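Local coordinates for hypothetical protein PH1789 (Pyrococcus horikoshii, PDB 1WR2), which is of unknown function but belongs to the ATP-grasp family, whose fold sets two alpha/beta subdomains against each other, at residues 43-48 with 89-94; 60-65 with 226-231; 118-123 with 173-178. All coordinates share one frame; numbering follows the deposited sequence.

Contact 1 (43-48 with 89-94)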
loop_
_atom_site.group_PDB
_atom_site.type_symbol
_atom_site.label_atom_id
_atom_site.label_comp_id
_atom_site.label_asym_id
_atom_site.label_seq_id
_atom_site.Cartn_x
_atom_site.Cartn_y
_atom_site.Cartn_z
ATOM N N LYS A 43 2.851 -9.789 17.243
ATOM C CA LYS A 43 2.397 -9.060 18.421
ATOM C C LYS A 43 3.521 -9.014 19.454
ATOM O O LYS A 43 3.478 -8.221 20.388
ATOM C CB LYS A 43 1.162 -9.732 19.033
ATOM C CG LYS A 43 -0.063 -9.751 18.119
ATOM C CD LYS A 43 -0.490 -8.341 17.741
ATOM C CE LYS A 43 -1.690 -8.338 16.788
ATOM N NZ LYS A 43 -2.933 -8.870 17.419
ATOM N N THR A 44 4.520 -9.879 19.286
ATOM C CA THR A 44 5.668 -9.932 20.201
ATOM C C THR A 44 6.938 -10.158 19.398
ATOM O O THR A 44 6.879 -10.522 18.217
ATOM C CB THR A 44 5.564 -11.096 21.219
ATOM O OG1 THR A 44 5.637 -12.345 20.524
ATOM C CG2 THR A 44 4.251 -11.026 22.000
ATOM N N LEU A 45 8.088 -9.946 20.035
ATOM C CA LEU A 45 9.363 -10.148 19.364
ATOM C C LEU A 45 9.537 -11.630 19.034
ATOM O O LEU A 45 10.066 -11.978 17.976
ATOM C CB LEU A 45 10.514 -9.651 20.248
ATOM C CG LEU A 45 11.947 -9.950 19.797
ATOM C CD1 LEU A 45 12.193 -9.444 18.392
ATOM C CD2 LEU A 45 12.906 -9.290 20.781
ATOM N N ASP A 46 9.090 -12.507 19.932
ATOM C CA ASP A 46 9.194 -13.939 19.673
ATOM C C ASP A 46 8.415 -14.274 18.408
ATOM O O ASP A 46 8.897 -15.004 17.544
ATOM C CB ASP A 46 8.644 -14.761 20.843
ATOM C CG ASP A 46 9.603 -14.823 22.015
ATOM O OD1 ASP A 46 10.806 -15.074 21.787
ATOM O OD2 ASP A 46 9.153 -14.633 23.163
ATOM N N GLU A 47 7.208 -13.730 18.299
ATOM C CA GLU A 47 6.379 -13.973 17.124
ATOM C C GLU A 47 7.079 -13.500 15.854
ATOM O O GLU A 47 7.074 -14.194 14.837
ATOM C CB GLU A 47 5.038 -13.256 17.262
ATOM C CG GLU A 47 3.990 -14.031 18.051
ATOM C CD GLU A 47 2.676 -13.283 18.140
ATOM O OE1 GLU A 47 2.316 -12.591 17.161
ATOM O OE2 GLU A 47 1.993 -13.396 19.177
ATOM N N ALA A 48 7.679 -12.317 15.916
ATOM C CA ALA A 48 8.374 -11.757 14.765
ATOM C C ALA A 48 9.518 -12.667 14.340
ATOM O O ALA A 48 9.743 -12.884 13.153
ATOM C CB ALA A 48 8.903 -10.367 15.095
ATOM N N LYS A 89 17.301 -6.139 17.589
ATOM C CA LYS A 89 17.720 -4.767 17.844
ATOM C C LYS A 89 16.848 -3.759 17.089
ATOM O O LYS A 89 16.546 -2.685 17.606
ATOM C CB LYS A 89 19.202 -4.590 17.483
ATOM C CG LYS A 89 19.521 -4.470 15.994
ATOM C CD LYS A 89 21.018 -4.687 15.743
ATOM C CE LYS A 89 21.509 -3.992 14.476
ATOM N NZ LYS A 89 20.715 -4.342 13.270
ATOM N N LYS A 90 16.439 -4.103 15.871
ATOM C CA LYS A 90 15.587 -3.208 15.090
ATOM C C LYS A 90 14.183 -3.175 15.679
ATOM O O LYS A 90 13.458 -2.192 15.533
ATOM C CB LYS A 90 15.549 -3.650 13.629
ATOM C CG LYS A 90 16.861 -3.406 12.912
ATOM C CD LYS A 90 17.250 -1.941 13.017
ATOM C CE LYS A 90 18.666 -1.698 12.511
ATOM N NZ LYS A 90 19.008 -0.250 12.567
ATOM N N TRP A 91 13.809 -4.256 16.353
ATOM C CA TRP A 91 12.512 -4.329 16.998
ATOM C C TRP A 91 12.515 -3.300 18.132
ATOM O O TRP A 91 11.532 -2.591 18.347
ATOM C CB TRP A 91 12.273 -5.737 17.549
ATOM C CG TRP A 91 11.054 -5.838 18.420
ATOM C CD1 TRP A 91 10.922 -5.393 19.709
ATOM C CD2 TRP A 91 9.780 -6.371 18.049
ATOM N NE1 TRP A 91 9.643 -5.616 20.156
ATOM C CE2 TRP A 91 8.922 -6.215 19.158
ATOM C CE3 TRP A 91 9.278 -6.966 16.883
ATOM C CZ2 TRP A 91 7.589 -6.630 19.136
ATOM C CZ3 TRP A 91 7.950 -7.378 16.864
ATOM C CH2 TRP A 91 7.123 -7.207 17.983
ATOM N N GLU A 92 13.632 -3.214 18.848
ATOM C CA GLU A 92 13.752 -2.258 19.945
ATOM C C GLU A 92 13.769 -0.834 19.398
ATOM O O GLU A 92 13.127 0.060 19.942
ATOM C CB GLU A 92 15.035 -2.514 20.749
ATOM C CG GLU A 92 15.005 -3.768 21.620
ATOM C CD GLU A 92 16.280 -3.942 22.441
ATOM O OE1 GLU A 92 17.366 -4.087 21.834
ATOM O OE2 GLU A 92 16.195 -3.934 23.693
ATOM N N GLU A 93 14.511 -0.627 18.316
ATOM C CA GLU A 93 14.608 0.686 17.703
ATOM C C GLU A 93 13.272 1.295 17.308
ATOM O O GLU A 93 12.951 2.413 17.724
ATOM C CB GLU A 93 15.485 0.633 16.460
ATOM C CG GLU A 93 16.956 0.649 16.734
ATOM C CD GLU A 93 17.723 1.096 15.524
ATOM O OE1 GLU A 93 17.353 2.151 14.962
ATOM O OE2 GLU A 93 18.687 0.404 15.138
ATOM N N ILE A 94 12.496 0.571 16.503
ATOM C CA ILE A 94 11.218 1.099 16.041
ATOM C C ILE A 94 10.283 1.439 17.182
ATOM O O ILE A 94 9.519 2.396 17.089
ATOM C CB ILE A 94 10.503 0.142 15.048
ATOM C CG1 ILE A 94 10.181 -1.192 15.718
ATOM C CG2 ILE A 94 11.370 -0.049 13.806
ATOM C CD1 ILE A 94 9.458 -2.171 14.801
#
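Trp91 of helix 84-101 and the first turn of helix 45-55 meet within a two-layer alpha/beta sandwich, where the two helices pack on the same face of the four-stranded antiparallel sheet. The indole reaches from one helix to the other and lies flat against the turn. Leu45 CA sits 3.7 Å from the centroid of the six-membered ring, only 2° off its normal, a CH-pi contact of nearly perpendicular approach. The side chain of Leu45 continues over the same ring system, sliding past the tryptophan in the opposite direction, and its CD1 comes 3.8 Å from Trp91 CG. With CG anti to the backbone N (chi1 171°), Trp91 carries its ring out across to the neighbouring helix. The far end of the indole then runs up against backbone: Trp91 CH2 is 3.3 Å from Thr44 C, an oblique approach, while Lys43 C stands near the ring plane at the edge. Ala48 CB, one turn on, meets Trp91 CZ3 obliquely at 3.6 Å.

The turn that receives the ring is itself tied down. Thr44 is the N-cap, and its OG1 accepts from Glu47 N (3.1 Å). Glu47 OE1 in turn takes the N-H of Lys43 at 2.9 Å, approached from above the carboxylate plane. Because that donor is the residue before the N-cap, this is not a classical capping box, yet both bonds tie Glu47 to the start of the helix.

Toward the sheet, Ala48 touches Val112 and Ala42 and Trp91 touches Val110, while His95 lies against the indole with its ring about 30° from parallel. Two helices thus pack side by side on one face of an antiparallel sheet, as in an alpha/beta sandwich, with Trp91 filling part of their interface.

Contact 2 (60-65 with 226-231)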
loop_
_atom_site.group_PDB
_atom_site.type_symbol
_atom_site.label_atom_id
_atom_site.label_comp_id
_atom_site.label_asym_id
_atom_site.label_seq_id
_atom_site.Cartn_x
_atom_site.Cartn_y
_atom_site.Cartn_z
ATOM N N VAL A 60 11.667 -7.018 6.506
ATOM C CA VAL A 60 11.369 -5.627 6.825
ATOM C C VAL A 60 10.484 -5.608 8.064
ATOM O O VAL A 60 9.608 -6.460 8.204
ATOM C CB VAL A 60 10.557 -4.957 5.688
ATOM C CG1 VAL A 60 10.019 -3.609 6.147
ATOM C CG2 VAL A 60 11.418 -4.788 4.462
ATOM N N LEU A 61 10.717 -4.659 8.969
ATOM C CA LEU A 61 9.863 -4.526 10.144
ATOM C C LEU A 61 9.176 -3.174 10.021
ATOM O O LEU A 61 9.815 -2.172 9.693
ATOM C CB LEU A 61 10.665 -4.592 11.452
ATOM C CG LEU A 61 11.236 -5.948 11.876
ATOM C CD1 LEU A 61 11.814 -5.815 13.282
ATOM C CD2 LEU A 61 10.138 -7.025 11.864
ATOM N N LYS A 62 7.869 -3.154 10.253
ATOM C CA LYS A 62 7.090 -1.922 10.164
ATOM C C LYS A 62 6.126 -1.852 11.334
ATOM O O LYS A 62 5.196 -2.653 11.420
ATOM C CB LYS A 62 6.280 -1.887 8.869
ATOM C CG LYS A 62 7.081 -2.024 7.586
ATOM C CD LYS A 62 6.131 -1.908 6.405
ATOM C CE LYS A 62 6.830 -2.022 5.074
ATOM N NZ LYS A 62 5.878 -1.772 3.945
ATOM N N LEU A 63 6.330 -0.888 12.226
ATOM C CA LEU A 63 5.457 -0.758 13.381
ATOM C C LEU A 63 4.069 -0.305 12.967
ATOM O O LEU A 63 3.914 0.657 12.199
ATOM C CB LEU A 63 6.044 0.228 14.395
ATOM C CG LEU A 63 5.266 0.358 15.701
ATOM C CD1 LEU A 63 6.228 0.637 16.841
ATOM C CD2 LEU A 63 4.223 1.453 15.571
ATOM N N MET A 64 3.061 -0.998 13.482
ATOM C CA MET A 64 1.672 -0.677 13.174
ATOM C C MET A 64 1.044 0.098 14.324
ATOM O O MET A 64 1.020 -0.370 15.458
ATOM C CB MET A 64 0.880 -1.963 12.924
ATOM C CG MET A 64 1.323 -2.741 11.685
ATOM S SD MET A 64 0.938 -1.875 10.136
ATOM C CE MET A 64 2.511 -1.145 9.709
ATOM N N SER A 65 0.544 1.291 14.020
ATOM C CA SER A 65 -0.094 2.145 15.013
ATOM C C SER A 65 -0.995 3.154 14.320
ATOM O O SER A 65 -0.567 3.846 13.395
ATOM C CB SER A 65 0.949 2.910 15.832
ATOM O OG SER A 65 0.309 3.828 16.703
ATOM N N VAL A 226 3.700 -5.725 -7.739
ATOM C CA VAL A 226 3.482 -5.970 -6.320
ATOM C C VAL A 226 3.269 -4.666 -5.546
ATOM O O VAL A 226 3.955 -3.671 -5.776
ATOM C CB VAL A 226 4.676 -6.753 -5.714
ATOM C CG1 VAL A 226 5.926 -5.890 -5.701
ATOM C CG2 VAL A 226 4.329 -7.237 -4.325
ATOM N N ILE A 227 2.296 -4.679 -4.641
ATOM C CA ILE A 227 1.972 -3.518 -3.813
ATOM C C ILE A 227 2.850 -3.545 -2.563
ATOM O O ILE A 227 2.824 -4.509 -1.801
ATOM C CB ILE A 227 0.495 -3.553 -3.399
ATOM C CG1 ILE A 227 -0.387 -3.465 -4.648
ATOM C CG2 ILE A 227 0.194 -2.430 -2.427
ATOM C CD1 ILE A 227 -1.847 -3.811 -4.396
ATOM N N VAL A 228 3.621 -2.487 -2.347
ATOM C CA VAL A 228 4.517 -2.434 -1.203
ATOM C C VAL A 228 3.927 -1.818 0.059
ATOM O O VAL A 228 4.197 -2.282 1.170
ATOM C CB VAL A 228 5.818 -1.705 -1.586
ATOM C CG1 VAL A 228 6.787 -1.689 -0.413
ATOM C CG2 VAL A 228 6.446 -2.403 -2.787
ATOM N N ASP A 229 3.129 -0.771 -0.097
ATOM C CA ASP A 229 2.502 -0.123 1.053
ATOM C C ASP A 229 1.165 0.404 0.554
ATOM O O ASP A 229 0.962 0.529 -0.655
ATOM C CB ASP A 229 3.364 1.041 1.550
ATOM C CG ASP A 229 3.054 1.431 2.988
ATOM O OD1 ASP A 229 1.913 1.219 3.440
ATOM O OD2 ASP A 229 3.950 1.966 3.672
ATOM N N SER A 230 0.262 0.712 1.473
ATOM C CA SER A 230 -1.054 1.221 1.109
ATOM C C SER A 230 -1.704 1.932 2.287
ATOM O O SER A 230 -1.450 1.600 3.447
ATOM C CB SER A 230 -1.968 0.075 0.661
ATOM O OG SER A 230 -3.292 0.525 0.410
ATOM N N ARG A 231 -2.537 2.917 1.981
ATOM C CA ARG A 231 -3.242 3.639 3.024
ATOM C C ARG A 231 -4.692 3.795 2.600
ATOM O O ARG A 231 -4.991 4.026 1.424
ATOM C CB ARG A 231 -2.615 5.014 3.273
ATOM C CG ARG A 231 -2.819 6.013 2.165
ATOM C CD ARG A 231 -2.479 7.412 2.652
ATOM N NE ARG A 231 -3.561 8.350 2.364
ATOM C CZ ARG A 231 -3.981 9.287 3.211
ATOM N NH1 ARG A 231 -3.412 9.409 4.405
ATOM N NH2 ARG A 231 -4.965 10.106 2.860
#
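Lys62 reaches from the four-stranded sheet to the six-stranded one, meeting the Val228-Asp229 turn where strand 225-234 is interrupted. The backbones stay far apart, with Lys62 CA and Asp229 CA, the nearest pair, 10.4 Å from each other, so a single side chain does the spanning. Its CG lies anti to the carbonyl carbon (chi1 -57°) and the rest of the chain is fully extended, which delivers NZ to the other side.

The close part is the ammonium end of this buried lysine. NZ comes within 3.3 Å of Val228 O, but its strongest partner is Glu22 of helix 22-30, with which it forms a salt bridge. Val228 O accepts from Lys26 NZ.

Val228 and Asp229 are partly exposed, and the looser approach is to the aspartate: Lys62 NZ stays 4.2 Å from Asp229 OD2, too far for a salt bridge, and that oxygen pairs with Lys71 instead. Asp229 OD1 turns back through its anti lone pair to Ser230 N at 2.6 Å, a bent bond of 131° that helps fix the carboxylate's rotation.

Asp229 OD1 also lies close to Glu22 OE1; Lys62 and Lys71 probably offset these like charges, joining sheets and helix largely by electrostatics.

Contact 3 (118-123 with 173-178); sequences PGREVI and YPILAG
Apolar contact comes first. Arg120, the first residue of strand 120-129, meets Leu176 of the short helix 173-177 through the aliphatic root of its side chain: Arg120 CG is 3.6 Å from Leu176 CD2, with the two chains crossing at a slant. Leu176 is buried, and its isobutyl group also reaches Phe138, Leu140 and, from helix 160-168, Ile167. Val122 leans on the same Phe138 and Leu140, so strand and helix share one apolar patch.

The second kind of contact is a methyl group against a flat cation. Ile175 CG2 stands over one face of the Arg120 guanidinium, displaced toward the rim, and it lies 3.2 Å from both Arg120 CZ and Arg120 NH1. That is closer than normal contact for a methyl, so the detail of the placement is doubtful. The arginine gets there by folding: it leaves the strand with CG opposite the backbone N, then bends at chi2 (67°) and again at chi3 (62°), and the two side chains cross at about a right angle.

All this happens at the start of an interior strand of the six-stranded antiparallel sheet of the ATP-grasp fold, in which strand 120-129 runs between 208-218 and 133-140. Backbone bonds hold it there, Arg120 pairing with Val218 and Glu121 with Gly141.

Backbone bonding within the helix is thinner. Ala177 N reaches Tyr173 O at 3.1 Å, whereas the bonds from Leu176 N and Gly178 N are weak. Leu176 gains a further backbone bond to Ala185, and Gly178 leaves the helix with a positive phi, at backbone angles where a side chain would jam against the carbonyl O of Ala177.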
loop_
_atom_site.group_PDB
_atom_site.type_symbol
_atom_site.label_atom_id
_atom_site.label_comp_id
_atom_site.label_asym_id
_atom_site.label_seq_id
_atom_site.Cartn_x
_atom_site.Cartn_y
_atom_site.Cartn_z
ATOM N N PRO A 118 13.072 -4.896 -6.247
ATOM C CA PRO A 118 12.661 -3.595 -6.773
ATOM C C PRO A 118 12.212 -3.674 -8.228
ATOM O O PRO A 118 12.622 -4.569 -8.973
ATOM C CB PRO A 118 13.908 -2.736 -6.582
ATOM C CG PRO A 118 15.021 -3.730 -6.684
ATOM C CD PRO A 118 14.498 -4.890 -5.879
ATOM N N GLY A 119 11.347 -2.741 -8.613
ATOM C CA GLY A 119 10.840 -2.688 -9.971
ATOM C C GLY A 119 10.453 -1.250 -10.248
ATOM O O GLY A 119 10.742 -0.377 -9.433
ATOM N N ARG A 120 9.803 -0.992 -11.376
ATOM C CA ARG A 120 9.394 0.370 -11.710
ATOM C C ARG A 120 8.365 0.880 -10.702
ATOM O O ARG A 120 7.300 0.285 -10.543
ATOM C CB ARG A 120 8.793 0.417 -13.115
ATOM C CG ARG A 120 8.266 1.792 -13.506
ATOM C CD ARG A 120 9.393 2.802 -13.656
ATOM N NE ARG A 120 10.319 2.412 -14.715
ATOM C CZ ARG A 120 11.349 3.147 -15.115
ATOM N NH1 ARG A 120 11.591 4.322 -14.542
ATOM N NH2 ARG A 120 12.140 2.708 -16.086
ATOM N N GLU A 121 8.680 1.981 -10.026
ATOM C CA GLU A 121 7.761 2.536 -9.042
ATOM C C GLU A 121 6.617 3.322 -9.665
ATOM O O GLU A 121 6.845 4.223 -10.477
ATOM C CB GLU A 121 8.499 3.453 -8.062
ATOM C CG GLU A 121 9.390 2.738 -7.076
ATOM C CD GLU A 121 9.757 3.612 -5.891
ATOM O OE1 GLU A 121 8.842 4.025 -5.136
ATOM O OE2 GLU A 121 10.962 3.891 -5.712
ATOM N N VAL A 122 5.389 2.967 -9.292
ATOM C CA VAL A 122 4.209 3.675 -9.769
ATOM C C VAL A 122 3.317 3.936 -8.561
ATOM O O VAL A 122 3.531 3.374 -7.478
ATOM C CB VAL A 122 3.397 2.875 -10.822
ATOM C CG1 VAL A 122 4.287 2.496 -12.000
ATOM C CG2 VAL A 122 2.770 1.661 -10.188
ATOM N N ILE A 123 2.331 4.805 -8.734
ATOM C CA ILE A 123 1.423 5.137 -7.644
ATOM C C ILE A 123 -0.015 5.171 -8.140
ATOM O O ILE A 123 -0.302 5.731 -9.198
ATOM C CB ILE A 123 1.737 6.539 -7.045
ATOM C CG1 ILE A 123 3.133 6.560 -6.413
ATOM C CG2 ILE A 123 0.685 6.903 -5.998
ATOM C CD1 ILE A 123 3.525 7.936 -5.842
ATOM N N TYR A 173 5.101 8.097 -19.831
ATOM C CA TYR A 173 4.706 6.846 -20.465
ATOM C C TYR A 173 5.836 6.164 -21.232
ATOM O O TYR A 173 6.019 4.945 -21.134
ATOM C CB TYR A 173 3.542 7.046 -21.430
ATOM C CG TYR A 173 3.230 5.758 -22.142
ATOM C CD1 TYR A 173 2.627 4.703 -21.462
ATOM C CD2 TYR A 173 3.634 5.552 -23.460
ATOM C CE1 TYR A 173 2.441 3.471 -22.069
ATOM C CE2 TYR A 173 3.454 4.319 -24.080
ATOM C CZ TYR A 173 2.858 3.283 -23.375
ATOM O OH TYR A 173 2.686 2.053 -23.968
ATOM N N PRO A 174 6.590 6.932 -22.039
ATOM C CA PRO A 174 7.694 6.346 -22.805
ATOM C C PRO A 174 8.627 5.533 -21.923
ATOM O O PRO A 174 9.210 4.542 -22.362
ATOM C CB PRO A 174 8.380 7.571 -23.404
ATOM C CG PRO A 174 7.223 8.481 -23.664
ATOM C CD PRO A 174 6.429 8.359 -22.371
ATOM N N ILE A 175 8.768 5.961 -20.674
ATOM C CA ILE A 175 9.628 5.268 -19.725
ATOM C C ILE A 175 9.111 3.861 -19.428
ATOM O O ILE A 175 9.891 2.916 -19.295
ATOM C CB ILE A 175 9.734 6.069 -18.419
ATOM C CG1 ILE A 175 10.398 7.417 -18.707
ATOM C CG2 ILE A 175 10.525 5.286 -17.384
ATOM C CD1 ILE A 175 10.424 8.360 -17.529
ATOM N N LEU A 176 7.793 3.722 -19.330
ATOM C CA LEU A 176 7.180 2.427 -19.058
ATOM C C LEU A 176 7.284 1.512 -20.270
ATOM O O LEU A 176 7.431 0.299 -20.133
ATOM C CB LEU A 176 5.707 2.600 -18.693
ATOM C CG LEU A 176 5.375 3.378 -17.422
ATOM C CD1 LEU A 176 3.863 3.450 -17.254
ATOM C CD2 LEU A 176 6.014 2.691 -16.222
ATOM N N ALA A 177 7.193 2.102 -21.455
ATOM C CA ALA A 177 7.276 1.338 -22.692
ATOM C C ALA A 177 8.705 0.857 -22.914
ATOM O O ALA A 177 8.943 -0.067 -23.691
ATOM C CB ALA A 177 6.819 2.198 -23.868
ATOM N N GLY A 178 9.649 1.490 -22.223
ATOM C CA GLY A 178 11.044 1.115 -22.361
ATOM C C GLY A 178 11.778 1.994 -23.357
ATOM O O GLY A 178 11.675 1.789 -24.568
#

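Contact 2 is the most central of the three, its centre about 7 Å from the centre of the chain, and the one where opposite charges pair across the two segments' surroundings; contact 1 is a surface contact and contact 3 is partly buried, and both rest on apolar and flat-group packing. Contacts 1 and 2 use opposite faces of the four-stranded sheet: strand 59-64 sends Leu61 and Leu63 to helix 84-101, where Leu63 CD1 lies 3.7 Å from Ile94 O, and sends Lys62 the other way. Contacts 2 and 3 both reach the six-stranded sheet, through different strands, without touching. Contacts 1 and 3 stand far apart, their centres about 34 Å from each other.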